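Local structure of protein-tyrosine-phosphatase PTP1 (Arabidopsis thaliana, 6KRW) at residues L49-A54 with V69-N74; G161-T166 with V184-T189; T175-R180 with L197-P202; G208-T213 with Y288-N293. The protein removes phosphate from tyrosine residues of proteins, including the MAP kinase MPK6, and together with MKP1 represses salicylic acid and camalexin biosynthesis in plant defence. All coordinates share one frame; numbering follows the deposited sequence.

Contact 1 (L49-A54 with V69-N74)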
# COMPACT_ATOMS: atom_id res chain seq x y z
N LEU A 49 -9.49 5.77 21.95
CA LEU A 49 -10.81 5.09 22.00
C LEU A 49 -11.04 4.18 20.79
O LEU A 49 -11.76 3.21 20.92
CB LEU A 49 -11.90 6.15 22.15
CG LEU A 49 -11.97 6.79 23.53
CD1 LEU A 49 -12.63 8.16 23.46
CD2 LEU A 49 -12.71 5.89 24.51
N ASN A 50 -10.45 4.50 19.64
CA ASN A 50 -10.73 3.69 18.43
C ASN A 50 -9.57 2.75 18.08
O ASN A 50 -9.77 1.93 17.18
CB ASN A 50 -11.17 4.57 17.26
CG ASN A 50 -10.10 5.52 16.77
OD1 ASN A 50 -8.89 5.27 16.95
ND2 ASN A 50 -10.52 6.61 16.16
N SER A 51 -8.45 2.83 18.79
CA SER A 51 -7.27 1.99 18.49
C SER A 51 -6.72 1.42 19.79
O SER A 51 -5.54 1.49 20.06
CB SER A 51 -6.23 2.78 17.69
OG SER A 51 -6.79 3.37 16.56
N THR A 52 -7.59 0.85 20.61
CA THR A 52 -7.21 0.41 21.97
C THR A 52 -6.15 -0.70 21.92
O THR A 52 -5.29 -0.73 22.81
CB THR A 52 -8.44 -0.05 22.76
OG1 THR A 52 -9.03 -1.20 22.18
CG2 THR A 52 -9.48 1.05 22.81
N VAL A 53 -6.23 -1.61 20.96
CA VAL A 53 -5.28 -2.75 20.98
C VAL A 53 -3.87 -2.22 20.66
O VAL A 53 -2.92 -2.61 21.33
CB VAL A 53 -5.72 -3.88 20.03
CG1 VAL A 53 -4.70 -5.00 20.03
CG2 VAL A 53 -7.08 -4.39 20.45
N ALA A 54 -3.78 -1.34 19.67
CA ALA A 54 -2.49 -0.74 19.26
C ALA A 54 -1.87 0.04 20.42
O ALA A 54 -0.60 0.12 20.46
CB ALA A 54 -2.68 0.16 18.07
N VAL A 69 -1.18 4.07 14.00
CA VAL A 69 -1.64 2.76 14.50
C VAL A 69 -2.94 2.45 13.78
O VAL A 69 -3.65 3.37 13.35
CB VAL A 69 -1.86 2.77 16.02
CG1 VAL A 69 -0.55 2.93 16.77
CG2 VAL A 69 -2.85 3.83 16.45
N PRO A 70 -3.27 1.15 13.65
CA PRO A 70 -4.54 0.75 13.04
C PRO A 70 -5.70 0.89 14.04
O PRO A 70 -5.53 0.66 15.22
CB PRO A 70 -4.32 -0.72 12.68
CG PRO A 70 -3.41 -1.21 13.80
CD PRO A 70 -2.47 -0.03 14.05
N PHE A 71 -6.84 1.22 13.46
CA PHE A 71 -8.11 1.17 14.22
C PHE A 71 -8.44 -0.25 14.61
O PHE A 71 -8.22 -1.21 13.83
CB PHE A 71 -9.22 1.75 13.34
CG PHE A 71 -8.98 3.15 12.86
CD1 PHE A 71 -8.60 4.16 13.74
CD2 PHE A 71 -9.17 3.50 11.54
CE1 PHE A 71 -8.39 5.46 13.29
CE2 PHE A 71 -8.95 4.78 11.07
CZ PHE A 71 -8.56 5.76 11.95
N ASP A 72 -9.06 -0.42 15.77
CA ASP A 72 -9.55 -1.76 16.18
C ASP A 72 -10.48 -2.34 15.12
O ASP A 72 -10.44 -3.58 14.92
CB ASP A 72 -10.27 -1.67 17.52
CG ASP A 72 -9.40 -1.29 18.69
OD1 ASP A 72 -8.20 -1.62 18.68
OD2 ASP A 72 -9.91 -0.70 19.67
N LYS A 73 -11.30 -1.50 14.47
CA LYS A 73 -12.40 -2.04 13.63
C LYS A 73 -11.86 -2.80 12.42
O LYS A 73 -12.56 -3.66 11.92
CB LYS A 73 -13.33 -0.91 13.18
CG LYS A 73 -12.72 0.10 12.25
CD LYS A 73 -13.68 1.19 11.79
CE LYS A 73 -13.01 2.16 10.82
NZ LYS A 73 -12.53 1.46 9.61
N ASN A 74 -10.64 -2.47 11.95
CA ASN A 74 -10.17 -3.08 10.68
C ASN A 74 -8.70 -3.46 10.78
O ASN A 74 -8.12 -3.67 9.69
CB ASN A 74 -10.44 -2.19 9.48
CG ASN A 74 -9.55 -0.96 9.48
OD1 ASN A 74 -9.28 -0.40 10.55
ND2 ASN A 74 -9.13 -0.51 8.28
O HOH W 1 -12.40 0.20 19.77
O HOH W 2 -11.96 1.16 15.65
O HOH W 3 -5.70 -1.12 17.46

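Contact 2 (G161-T166 with V184-T189)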
# COMPACT_ATOMS: atom_id res chain seq x y z
N GLY A 161 11.65 -17.02 13.55
CA GLY A 161 11.06 -18.07 14.40
C GLY A 161 10.77 -19.31 13.58
O GLY A 161 11.74 -19.93 13.07
N ASN A 162 9.49 -19.61 13.39
CA ASN A 162 9.02 -20.84 12.70
C ASN A 162 9.06 -20.66 11.18
O ASN A 162 8.71 -21.62 10.47
CB ASN A 162 7.61 -21.19 13.16
CG ASN A 162 7.22 -22.62 12.86
OD1 ASN A 162 8.09 -23.48 12.75
ND2 ASN A 162 5.93 -22.87 12.73
N ILE A 163 9.45 -19.48 10.69
CA ILE A 163 9.29 -19.13 9.24
C ILE A 163 10.67 -19.07 8.58
O ILE A 163 11.60 -18.43 9.14
CB ILE A 163 8.53 -17.81 9.09
CG1 ILE A 163 7.04 -18.01 9.41
CG2 ILE A 163 8.74 -17.22 7.71
CD1 ILE A 163 6.25 -16.73 9.53
N SER A 164 10.79 -19.68 7.41
CA SER A 164 12.01 -19.56 6.56
C SER A 164 11.67 -18.79 5.28
O SER A 164 10.59 -18.99 4.71
CB SER A 164 12.59 -20.91 6.26
OG SER A 164 11.75 -21.63 5.37
N LEU A 165 12.59 -17.93 4.86
CA LEU A 165 12.43 -17.11 3.63
C LEU A 165 13.61 -17.35 2.69
O LEU A 165 14.76 -17.37 3.15
CB LEU A 165 12.37 -15.64 4.04
CG LEU A 165 12.16 -14.63 2.92
CD1 LEU A 165 10.78 -14.75 2.31
CD2 LEU A 165 12.40 -13.22 3.43
N THR A 166 13.32 -17.48 1.40
CA THR A 166 14.33 -17.73 0.35
C THR A 166 13.98 -16.90 -0.88
O THR A 166 12.80 -16.78 -1.23
CB THR A 166 14.42 -19.23 0.05
OG1 THR A 166 15.20 -19.83 1.09
CG2 THR A 166 15.04 -19.52 -1.30
N VAL A 184 8.35 -18.21 0.94
CA VAL A 184 8.20 -18.21 2.42
C VAL A 184 7.43 -19.47 2.82
O VAL A 184 6.52 -19.89 2.09
CB VAL A 184 7.51 -16.91 2.88
CG1 VAL A 184 6.05 -16.84 2.44
CG2 VAL A 184 7.62 -16.74 4.38
N ASN A 185 7.80 -20.05 3.95
CA ASN A 185 7.05 -21.21 4.48
C ASN A 185 7.42 -21.44 5.94
O ASN A 185 8.43 -20.88 6.41
CB ASN A 185 7.29 -22.47 3.65
CG ASN A 185 8.73 -22.92 3.67
OD1 ASN A 185 9.60 -22.30 3.06
ND2 ASN A 185 9.00 -24.02 4.37
N TYR A 186 6.61 -22.24 6.63
CA TYR A 186 6.98 -22.78 7.96
C TYR A 186 7.97 -23.93 7.78
O TYR A 186 8.01 -24.56 6.70
CB TYR A 186 5.74 -23.28 8.71
CG TYR A 186 4.66 -22.24 8.89
CD1 TYR A 186 4.88 -21.10 9.65
CD2 TYR A 186 3.41 -22.41 8.32
CE1 TYR A 186 3.89 -20.15 9.81
CE2 TYR A 186 2.41 -21.48 8.49
CZ TYR A 186 2.65 -20.34 9.24
OH TYR A 186 1.65 -19.42 9.39
N LYS A 187 8.72 -24.23 8.83
CA LYS A 187 9.75 -25.29 8.76
C LYS A 187 9.11 -26.68 8.77
O LYS A 187 9.78 -27.62 8.32
CB LYS A 187 10.78 -25.10 9.87
CG LYS A 187 11.58 -23.82 9.71
CD LYS A 187 12.41 -23.47 10.91
CE LYS A 187 12.90 -22.04 10.85
NZ LYS A 187 13.62 -21.66 12.09
N GLU A 188 7.87 -26.82 9.25
CA GLU A 188 7.15 -28.12 9.11
C GLU A 188 6.57 -28.18 7.70
O GLU A 188 5.56 -27.50 7.42
CB GLU A 188 6.11 -28.32 10.21
CG GLU A 188 4.98 -27.29 10.25
CD GLU A 188 5.22 -26.10 11.16
OE1 GLU A 188 6.40 -25.85 11.49
OE2 GLU A 188 4.22 -25.43 11.54
N THR A 189 7.19 -28.97 6.82
CA THR A 189 6.90 -28.92 5.37
C THR A 189 5.64 -29.74 5.08
O THR A 189 5.74 -30.78 4.41
CB THR A 189 8.12 -29.37 4.56
OG1 THR A 189 8.35 -30.76 4.79
CG2 THR A 189 9.35 -28.58 4.93

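Contact 3 (T175-R180 with L197-P202)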
# COMPACT_ATOMS: atom_id res chain seq x y z
N THR A 175 13.11 1.63 -14.67
CA THR A 175 12.49 2.72 -13.87
C THR A 175 12.90 2.67 -12.39
O THR A 175 12.27 3.39 -11.62
CB THR A 175 10.96 2.63 -14.02
OG1 THR A 175 10.56 1.30 -13.70
CG2 THR A 175 10.51 2.94 -15.43
N SER A 176 13.92 1.88 -12.03
CA SER A 176 14.54 1.73 -10.69
C SER A 176 13.76 0.78 -9.79
O SER A 176 14.15 0.69 -8.63
CB SER A 176 14.87 3.02 -9.96
OG SER A 176 15.36 4.01 -10.84
N LEU A 177 12.77 0.04 -10.28
CA LEU A 177 12.12 -0.95 -9.39
C LEU A 177 13.07 -2.13 -9.17
O LEU A 177 13.77 -2.48 -10.09
CB LEU A 177 10.82 -1.41 -10.03
CG LEU A 177 9.78 -0.32 -10.25
CD1 LEU A 177 8.54 -0.95 -10.88
CD2 LEU A 177 9.41 0.39 -8.94
N MET A 178 12.99 -2.74 -7.99
CA MET A 178 13.67 -4.00 -7.63
C MET A 178 12.62 -5.07 -7.42
O MET A 178 11.70 -4.83 -6.56
CB MET A 178 14.54 -3.84 -6.39
CG MET A 178 15.86 -3.18 -6.67
SD MET A 178 16.73 -2.79 -5.16
CE MET A 178 15.80 -1.36 -4.60
N LEU A 179 12.59 -6.08 -8.26
CA LEU A 179 11.65 -7.21 -8.24
C LEU A 179 12.32 -8.41 -7.60
O LEU A 179 13.25 -8.87 -8.17
CB LEU A 179 11.13 -7.49 -9.64
CG LEU A 179 10.71 -6.28 -10.46
CD1 LEU A 179 10.34 -6.70 -11.87
CD2 LEU A 179 9.55 -5.53 -9.82
N ARG A 180 11.80 -8.88 -6.48
CA ARG A 180 12.30 -10.08 -5.79
C ARG A 180 11.19 -11.12 -5.71
O ARG A 180 10.19 -10.86 -5.06
CB ARG A 180 12.82 -9.76 -4.40
CG ARG A 180 13.96 -8.77 -4.35
CD ARG A 180 14.36 -8.49 -2.92
NE ARG A 180 15.61 -7.74 -2.77
CZ ARG A 180 15.72 -6.41 -2.76
NH1 ARG A 180 14.67 -5.62 -2.92
NH2 ARG A 180 16.91 -5.86 -2.58
N LEU A 197 5.73 -11.91 -4.72
CA LEU A 197 6.51 -10.90 -5.48
C LEU A 197 6.65 -9.63 -4.64
O LEU A 197 5.63 -9.02 -4.24
CB LEU A 197 5.86 -10.58 -6.83
CG LEU A 197 6.65 -9.58 -7.69
CD1 LEU A 197 8.00 -10.14 -8.09
CD2 LEU A 197 5.83 -9.19 -8.91
N HIS A 198 7.89 -9.28 -4.34
CA HIS A 198 8.29 -8.08 -3.59
C HIS A 198 8.76 -7.02 -4.58
O HIS A 198 9.70 -7.29 -5.36
CB HIS A 198 9.31 -8.44 -2.54
CG HIS A 198 9.70 -7.36 -1.60
ND1 HIS A 198 10.67 -6.42 -1.88
CD2 HIS A 198 9.27 -7.10 -0.34
CE1 HIS A 198 10.86 -5.64 -0.83
NE2 HIS A 198 9.97 -6.02 0.13
N ILE A 199 8.13 -5.86 -4.53
CA ILE A 199 8.46 -4.72 -5.42
C ILE A 199 8.94 -3.57 -4.55
O ILE A 199 8.14 -3.06 -3.76
CB ILE A 199 7.27 -4.33 -6.31
CG1 ILE A 199 6.70 -5.52 -7.08
CG2 ILE A 199 7.64 -3.20 -7.24
CD1 ILE A 199 5.42 -5.20 -7.84
N GLN A 200 10.19 -3.17 -4.70
CA GLN A 200 10.75 -2.05 -3.94
C GLN A 200 11.04 -0.86 -4.85
O GLN A 200 11.70 -1.06 -5.89
CB GLN A 200 12.01 -2.45 -3.18
CG GLN A 200 12.55 -1.28 -2.36
CD GLN A 200 13.84 -1.54 -1.63
OE1 GLN A 200 14.55 -2.51 -1.89
NE2 GLN A 200 14.17 -0.62 -0.75
N TYR A 201 10.63 0.33 -4.42
CA TYR A 201 10.85 1.63 -5.10
C TYR A 201 11.64 2.57 -4.16
O TYR A 201 11.06 3.14 -3.26
CB TYR A 201 9.53 2.23 -5.54
CG TYR A 201 9.66 3.53 -6.27
CD1 TYR A 201 10.72 3.76 -7.15
CD2 TYR A 201 8.73 4.53 -6.12
CE1 TYR A 201 10.85 4.97 -7.83
CE2 TYR A 201 8.83 5.73 -6.79
CZ TYR A 201 9.88 5.95 -7.66
OH TYR A 201 9.95 7.14 -8.31
N PRO A 202 13.02 2.80 -4.26
CA PRO A 202 13.86 3.68 -3.34
C PRO A 202 13.93 5.18 -3.70
O PRO A 202 14.56 5.92 -2.97
CB PRO A 202 15.24 3.02 -3.49
CG PRO A 202 15.26 2.58 -4.95
CD PRO A 202 13.86 2.09 -5.23
O HOH W 4 12.34 -5.96 -4.09
O HOH W 5 17.42 -2.89 -0.95

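Contact 4 (G208-T213 with Y288-N293)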
# COMPACT_ATOMS: atom_id res chain seq x y z
N GLY A 208 7.55 13.36 0.80
CA GLY A 208 7.80 14.00 -0.50
C GLY A 208 7.18 13.22 -1.62
O GLY A 208 6.24 12.38 -1.32
N VAL A 209 7.66 13.46 -2.84
CA VAL A 209 7.07 12.86 -4.07
C VAL A 209 8.19 12.57 -5.04
O VAL A 209 9.23 13.25 -5.02
CB VAL A 209 5.99 13.76 -4.73
CG1 VAL A 209 4.76 13.86 -3.86
CG2 VAL A 209 6.53 15.13 -5.11
N PRO A 210 8.01 11.54 -5.90
CA PRO A 210 8.96 11.26 -6.97
C PRO A 210 9.04 12.44 -7.95
O PRO A 210 8.18 13.27 -7.98
CB PRO A 210 8.42 10.00 -7.66
CG PRO A 210 7.47 9.39 -6.64
CD PRO A 210 6.92 10.56 -5.86
N LYS A 211 10.11 12.47 -8.73
CA LYS A 211 10.27 13.55 -9.74
C LYS A 211 9.31 13.34 -10.92
O LYS A 211 9.02 14.34 -11.59
CB LYS A 211 11.74 13.64 -10.17
CG LYS A 211 12.71 13.64 -9.00
CD LYS A 211 12.44 14.73 -7.97
CE LYS A 211 12.86 14.36 -6.57
NZ LYS A 211 11.88 13.49 -5.88
N ASP A 212 8.87 12.11 -11.18
CA ASP A 212 7.90 11.86 -12.28
C ASP A 212 7.00 10.69 -11.86
O ASP A 212 7.22 10.14 -10.80
CB ASP A 212 8.63 11.67 -13.61
CG ASP A 212 9.50 10.43 -13.64
OD1 ASP A 212 8.98 9.32 -13.39
OD2 ASP A 212 10.68 10.59 -13.99
N THR A 213 6.05 10.29 -12.70
CA THR A 213 5.06 9.26 -12.29
C THR A 213 5.39 7.89 -12.89
O THR A 213 4.61 6.96 -12.72
CB THR A 213 3.64 9.65 -12.73
OG1 THR A 213 3.57 9.71 -14.15
CG2 THR A 213 3.23 10.98 -12.12
N TYR A 288 -0.93 14.55 -2.66
CA TYR A 288 -2.29 14.59 -3.23
C TYR A 288 -2.23 15.01 -4.70
O TYR A 288 -2.87 14.41 -5.53
CB TYR A 288 -3.15 15.51 -2.35
CG TYR A 288 -4.62 15.44 -2.66
CD1 TYR A 288 -5.35 14.32 -2.30
CD2 TYR A 288 -5.25 16.46 -3.33
CE1 TYR A 288 -6.70 14.24 -2.59
CE2 TYR A 288 -6.61 16.39 -3.59
CZ TYR A 288 -7.32 15.26 -3.26
OH TYR A 288 -8.68 15.16 -3.51
N PHE A 289 -1.41 16.01 -5.00
CA PHE A 289 -1.20 16.43 -6.42
C PHE A 289 -0.61 15.26 -7.21
O PHE A 289 -1.00 15.03 -8.37
CB PHE A 289 -0.31 17.67 -6.50
CG PHE A 289 -1.09 18.96 -6.50
CD1 PHE A 289 -1.54 19.52 -7.68
CD2 PHE A 289 -1.36 19.61 -5.31
CE1 PHE A 289 -2.25 20.70 -7.68
CE2 PHE A 289 -2.10 20.79 -5.31
CZ PHE A 289 -2.53 21.34 -6.49
N PHE A 290 0.33 14.54 -6.62
CA PHE A 290 0.98 13.40 -7.32
C PHE A 290 -0.06 12.34 -7.67
O PHE A 290 0.00 11.75 -8.73
CB PHE A 290 2.13 12.86 -6.48
CG PHE A 290 2.91 11.75 -7.13
CD1 PHE A 290 3.91 12.03 -8.06
CD2 PHE A 290 2.66 10.42 -6.84
CE1 PHE A 290 4.62 10.99 -8.66
CE2 PHE A 290 3.37 9.39 -7.44
CZ PHE A 290 4.36 9.68 -8.36
N CYS A 291 -1.05 12.12 -6.77
CA CYS A 291 -2.16 11.18 -7.06
C CYS A 291 -2.83 11.61 -8.36
O CYS A 291 -3.03 10.81 -9.24
CB CYS A 291 -3.26 11.22 -6.00
SG CYS A 291 -2.84 10.46 -4.42
N TYR A 292 -3.20 12.89 -8.45
CA TYR A 292 -3.92 13.38 -9.65
C TYR A 292 -3.03 13.20 -10.89
O TYR A 292 -3.51 12.72 -11.91
CB TYR A 292 -4.28 14.85 -9.49
CG TYR A 292 -5.65 15.08 -8.90
CD1 TYR A 292 -6.76 15.04 -9.71
CD2 TYR A 292 -5.82 15.36 -7.56
CE1 TYR A 292 -8.03 15.25 -9.21
CE2 TYR A 292 -7.09 15.59 -7.04
CZ TYR A 292 -8.18 15.53 -7.87
OH TYR A 292 -9.47 15.73 -7.41
N ASN A 293 -1.75 13.57 -10.78
CA ASN A 293 -0.84 13.52 -11.95
C ASN A 293 -0.68 12.07 -12.39
O ASN A 293 -0.73 11.81 -13.60
CB ASN A 293 0.48 14.18 -11.60
CG ASN A 293 0.38 15.68 -11.55
OD1 ASN A 293 -0.30 16.28 -12.36
ND2 ASN A 293 1.11 16.31 -10.65

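Contact 1 (L49-A54 with V69-N74)
Asp72 turns its carboxylate crosswise to the side chain of Thr52 and takes hold of the first turn of the short, weakly bonded helix 52-55. Its CG stands anti to the carbonyl carbon (chi1 -66°), which carries CG toward the helix start. OD2 accepts from Thr52 OG1 at 2.7 Å and from Thr52 N at 2.9 Å, the two donors lying on opposite faces of the carboxylate plane. OD1 offers its syn lone pair to Val53 N at 3.0 Å, nearly straight (172° at the hydrogen). Two oxygens thus meet three protein donors, besides a water each, which suits an aspartate, whose short stem brings both to the helix start, where the bonds hold the group; that start would probably stabilise its negative charge. An alanine here would probably leave Thr52 N, Thr52 OG1 and Val53 N without their acceptor and weaken the hold on the helix start.

Asp72 N adds a bond to Asn50 O (2.8 Å). Beside it the Asn50 amide stands steeply to the Phe71 ring, the planes 73° apart. Its OD1 lies at the ring edge, 3.4 Å from Phe71 CD1, and accepts the Ser51 hydroxyl, whose OG lies at the same edge. The small Ala54 fits tightly, its CB 3.4 Å from Val69 CB. A water joins Ala54 N, Pro70 O and Asp72 OD1.

Val53 O and Ala54 O bond to Asn59 and Asn63. The segments flank the connection carrying the KNRY sequence, part of the phosphotyrosine-recognition loop in classical tyrosine phosphatases, whose DxxR motif begins at Asp72.

Contact 2 (G161-T166 with V184-T189)
Tyr186 sets its ring beside Ile163 and Asn162. The edge of the ring is met in its own plane by Asn162 O, while Asn162 ND2 and Ile163 CG1 approach obliquely, the latter 3.8 Å from Tyr186 CD1. Ring and isoleucine run alongside each other in the same direction, and the phenol reaches Glu122 of helix 117-126 with its OH. A second pair of flat groups is nearly coplanar: the amide of Asn162 and the carboxylate of Glu188, 26° apart. Asn162 CG stands anti to the backbone N (chi1 -162°), and ND2 donates to the syn lone pair of Glu188 OE1 at 3.3 Å, with a weak second bond to OE2.

The backbones pair around Ser164 and Asn185, with Ser164 N to Asn185 O at 2.8 Å and Asn185 N to Ser164 O at 3.1 Å. Ile163, Leu165, Val184 and Tyr186 share one face, where Ile163 CG2 touches Val184 CG2 at 3.5 Å; branched and aromatic residues suit this side because helix 117-126 packs on it. Ser164 and Asn185, both polar, occupy the other face. Past the last pair, Lys187 N bonds to Asn162 O, and the extended lysine chain carries NZ to Gly161 O (2.7 Å); NZ also forms a salt bridge with Glu159. Gly161 takes a positive phi, easier for glycine than for a residue with a side chain.

This is the open end of an antiparallel beta hairpin, strands 163-172 and 178-186, within the mixed sheet of the phosphatase domain and away from its annotated sites.

Contact 3 (T175-R180 with L197-P202)
Leu177 and Tyr201, just beyond the strand ends, extend the closely packed apolar side of this pair: Leu177 CD2 rests 3.9 Å from Tyr201 CB and lies oblique to the ring. Next to them Leu179 and Ile199 run alongside each other, Leu179 CD2 being 4.0 Å from Ile199 CG1, although Leu179 is poorly ordered. Between the backbones the bonds are short and straight, with Arg180 N to His198 O at 2.9 Å (173°), and Met178 and Gln200 exchange a similar pair.

The opposite face is polar and hydrated by two bound waters, with Met178 partly exposed. A long, extended arginine suits Arg180's place, since NH1 can donate to Gln200 OE1, though over 3.3 Å; their flat ends lie 40° apart. Met178 bends at its last torsion (chi3 -75°), which lays CE against the same oxygen at 3.2 Å and against the Pro202 ring. One water is held by Arg180 NH1, Met178 O and His198 ND1. An alanine in place of Arg180 would probably leave Gln200 OE1 without its guanidinium donor and this water short of one partner.

Gln200 NE2 and His198 NE2 are bound in turn by Thr136 O and Tyr150 OH. Strand 131-134 lies beyond strand 194-200, and strand 163-172 beyond 178-186, Trp169 of strand 163-172 touching Leu179 and Leu197. Helix 214-223 packs on the apolar side, with Glu218 against Leu177 and Ala215 and Val216 against Tyr201.

Contact 4 (G208-T213 with Y288-N293)
Phe290 reaches from its helix into the bend made by Val209, Pro210, Asp212 and Thr213. Its CB starts beside Val209 CG1, at 3.8 Å, where the two side chains pass each other antiparallel. CG stands anti to the backbone N (chi1 -177°), which carries CG away from the helix backbone toward the loop. CD1 then comes within 4.0 Å of Pro210 CD. At CE1 three groups converge: Pro210 CD, the backbone oxygen Asp212 O, 3.5 Å away in the ring plane, and Thr213 CG2 at 3.7 Å. CZ, the tip, meets Pro210 CG at 3.6 Å, and CE2 is only loosely approached by the same proline.

Proline and ring cross at about a right angle, and Pro210 CD sits over one face, 3.8 Å from the centroid and 18° off the normal, a CH-pi contact. A proline suits this place because its ring carbon next to nitrogen is slightly polarised, and its restricted phi keeps the chain against the aromatic. Not one hydrogen bond crosses between the segments. Thr213 offers its methyl to the ring, while its hydroxyl bonds to Asp297, farther along helix 285-303, and to Arg217. Asp212 turns away, and its OD1 caps Val214 N at the start of helix 214-223.

Trp204 also meets the Phe290 ring, and Thr246 and Ile250 of helix 242-259 touch it. Segment 208-213 begins two residues after Asp206, inferred to bind substrate; the packing is consistent with Phe290 backing the C-terminal arm of the WPD loop, the mobile active-site lid of classical tyrosine phosphatases.

Contacts 2 and 3 share strand 178-186: each pairs it with a different neighbour in one sheet, and both combine regular backbone bonds with an apolar and a polar face. Contact 1 is buried; contacts 2, 3 and 4 are partly buried, contact 2 having the most exposed residues. Lying nearer the outer edge of the sheet, it relies more on charged side chains. Contact 1 has neither segment in a strand and depends on a carboxylate and waters gripping a short helix. Contact 4 has no hydrogen bond between its segments and rests on packing round one aromatic ring. Contacts 3 and 4 meet where Tyr201 OH lies 3.3 Å from Pro210 CB, near Arg243, a substrate-binding residue by similarity.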